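Local coordinates for protein Tv2483 (Treponema vincentii, PDB 6DET) that binds L-arginine with high selectivity and probably delivers it to an ABC transporter as a solute-binding lipoprotein, at residues A[139-144]-A[164-169]. Numbering follows the deposited sequence.
Sequences QLQNRT and KDHVII
H166 meets the turn before strand 143-148 with both its backbone and its ring. Its O accepts a hydrogen bond from N142 N at 2.6 Å. The donor lies in the carbonyl plane, but the bond is bent, with 144° at the hydrogen. N142 is in the second half of a type II beta turn that runs from L140 to R143. The H166 ring stands alongside two amide side chains that point the same way. Q141 OE1 comes within 3.8 Å of H166 ND1, and the Q141 amide is nearly parallel to the ring. N142 ND2 approaches H166 CD2 from an oblique direction, its amide turned 58° from the ring plane. N142 CB points away from H166, but CG beside the backbone N (chi1 -54°) brings ND2 back toward the ring.

V167 brings its methyls close to carbonyl oxygens. CG1 is 3.7 Å from R143 O, and CG2 is 4.0 Å from L140 O. Both V167 and L140 also touch I145, further along strand 143-148.

I168 N donates to R143 O at 3.0 Å in an almost straight bond. The other end of R143 turns away from strand 167-172, and its NE donates to Q139 O, in the guanidinium plane. The I168 side chain slants across T144. T144 OG1 lies 3.6 Å from I168 CB and also near I168 CD1. In return, I168 O receives a CA-H...O contact from T144 CA at 3.2 Å. T144 N is hydrogen-bonded to D188 OD2.

The two backbone bonds between the segments lie near the beginning of the region where strands 143-148 and 167-172 run parallel, joined through helix 153-158. The arrangement is a beta-alpha-beta unit, here at the surface of a family 3 solute-binding protein fold.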
loop_
_atom_site.group_PDB
_atom_site.type_symbol
_atom_site.label_atom_id
_atom_site.label_comp_id
_atom_site.label_asym_id
_atom_site.label_seq_id
_atom_site.Cartn_x
_atom_site.Cartn_y
_atom_site.Cartn_z
ATOM N N GLN A 139 7.087 23.045 11.694
ATOM C CA GLN A 139 8.465 22.854 12.123
ATOM C C GLN A 139 9.255 21.969 11.170
ATOM O O GLN A 139 10.446 21.744 11.408
ATOM C CB GLN A 139 8.497 22.253 13.521
ATOM C CG GLN A 139 8.006 23.212 14.595
ATOM C CD GLN A 139 7.784 22.525 15.917
ATOM O OE1 GLN A 139 7.214 21.432 15.987
ATOM N NE2 GLN A 139 8.216 23.168 16.982
ATOM N N LEU A 140 8.631 21.460 10.118
ATOM C CA LEU A 140 9.341 20.701 9.102
ATOM C C LEU A 140 9.931 21.603 8.024
ATOM O O LEU A 140 10.629 21.108 7.132
ATOM C CB LEU A 140 8.407 19.666 8.468
ATOM C CG LEU A 140 7.732 18.632 9.377
ATOM C CD1 LEU A 140 6.707 17.837 8.593
ATOM C CD2 LEU A 140 8.732 17.689 10.026
ATOM N N GLN A 141 9.681 22.912 8.092
ATOM C CA GLN A 141 10.198 23.823 7.079
ATOM C C GLN A 141 11.715 23.834 7.101
ATOM O O GLN A 141 12.339 23.807 8.166
ATOM C CB GLN A 141 9.676 25.239 7.295
ATOM C CG GLN A 141 8.219 25.397 6.990
ATOM C CD GLN A 141 7.810 26.840 6.944
ATOM O OE1 GLN A 141 8.516 27.679 6.389
ATOM N NE2 GLN A 141 6.667 27.146 7.538
ATOM N N ASN A 142 12.312 23.896 5.904
ATOM C CA ASN A 142 13.766 23.908 5.755
ATOM C C ASN A 142 14.373 22.666 6.397
ATOM O O ASN A 142 15.396 22.732 7.080
ATOM C CB ASN A 142 14.387 25.180 6.345
ATOM C CG ASN A 142 13.770 26.448 5.794
ATOM O OD1 ASN A 142 13.141 27.214 6.524
ATOM N ND2 ASN A 142 13.951 26.683 4.503
ATOM N N ARG A 143 13.720 21.532 6.202
ATOM C CA ARG A 143 14.210 20.248 6.666
ATOM C C ARG A 143 14.358 19.321 5.469
ATOM O O ARG A 143 13.906 19.620 4.366
ATOM C CB ARG A 143 13.254 19.614 7.680
ATOM C CG ARG A 143 12.912 20.474 8.876
ATOM C CD ARG A 143 14.039 20.570 9.874
ATOM N NE ARG A 143 13.577 21.256 11.072
ATOM C CZ ARG A 143 14.361 21.639 12.074
ATOM N NH1 ARG A 143 15.667 21.403 12.036
ATOM N NH2 ARG A 143 13.832 22.260 13.119
ATOM N N THR A 144 14.976 18.178 5.714
ATOM C CA THR A 144 15.029 17.090 4.750
ATOM C C THR A 144 14.097 15.980 5.196
ATOM O O THR A 144 14.168 15.523 6.342
ATOM C CB THR A 144 16.461 16.574 4.627
ATOM O OG1 THR A 144 17.269 17.632 4.126
ATOM C CG2 THR A 144 16.548 15.370 3.696
ATOM N N LYS A 164 5.732 23.450 0.779
ATOM C CA LYS A 164 6.089 23.652 -0.617
ATOM C C LYS A 164 7.238 24.644 -0.720
ATOM O O LYS A 164 7.231 25.696 -0.067
ATOM C CB LYS A 164 4.879 24.156 -1.408
ATOM C CG LYS A 164 5.094 24.217 -2.918
ATOM C CD LYS A 164 3.932 24.893 -3.639
ATOM C CE LYS A 164 2.626 24.122 -3.491
ATOM N NZ LYS A 164 1.854 24.499 -2.271
ATOM N N ASP A 165 8.236 24.302 -1.530
ATOM C CA ASP A 165 9.400 25.151 -1.774
ATOM C C ASP A 165 10.248 25.372 -0.525
ATOM O O ASP A 165 11.096 26.266 -0.519
ATOM C CB ASP A 165 8.997 26.518 -2.350
ATOM C CG ASP A 165 8.321 26.415 -3.701
ATOM O OD1 ASP A 165 8.592 25.440 -4.435
ATOM O OD2 ASP A 165 7.525 27.319 -4.030
ATOM N N HIS A 166 10.042 24.585 0.541
ATOM C CA HIS A 166 10.857 24.704 1.744
ATOM C C HIS A 166 11.229 23.346 2.326
ATOM O O HIS A 166 11.491 23.250 3.529
ATOM C CB HIS A 166 10.136 25.545 2.804
ATOM C CG HIS A 166 10.110 27.006 2.485
ATOM N ND1 HIS A 166 8.978 27.779 2.634
ATOM C CD2 HIS A 166 11.077 27.836 2.028
ATOM C CE1 HIS A 166 9.250 29.021 2.276
ATOM N NE2 HIS A 166 10.515 29.083 1.902
ATOM N N VAL A 167 11.276 22.302 1.510
ATOM C CA VAL A 167 11.663 20.974 1.963
ATOM C C VAL A 167 12.606 20.369 0.933
ATOM O O VAL A 167 12.493 20.641 -0.267
ATOM C CB VAL A 167 10.430 20.078 2.186
ATOM C CG1 VAL A 167 10.838 18.652 2.480
ATOM C CG2 VAL A 167 9.598 20.623 3.328
ATOM N N ILE A 168 13.556 19.573 1.415
ATOM C CA ILE A 168 14.362 18.684 0.584
ATOM C C ILE A 168 13.791 17.285 0.739
ATOM O O ILE A 168 13.654 16.791 1.864
ATOM C CB ILE A 168 15.842 18.719 1.004
ATOM C CG1 ILE A 168 16.365 20.152 1.002
ATOM C CG2 ILE A 168 16.702 17.846 0.084
ATOM C CD1 ILE A 168 17.746 20.294 1.644
ATOM N N ILE A 169 13.454 16.640 -0.373
ATOM C CA ILE A 169 12.849 15.312 -0.346
ATOM C C ILE A 169 13.878 14.287 -0.808
ATOM O O ILE A 169 14.468 14.425 -1.888
ATOM C CB ILE A 169 11.582 15.268 -1.201
ATOM C CG1 ILE A 169 10.546 16.210 -0.580
ATOM C CG2 ILE A 169 11.044 13.851 -1.273
ATOM C CD1 ILE A 169 9.355 16.485 -1.459
#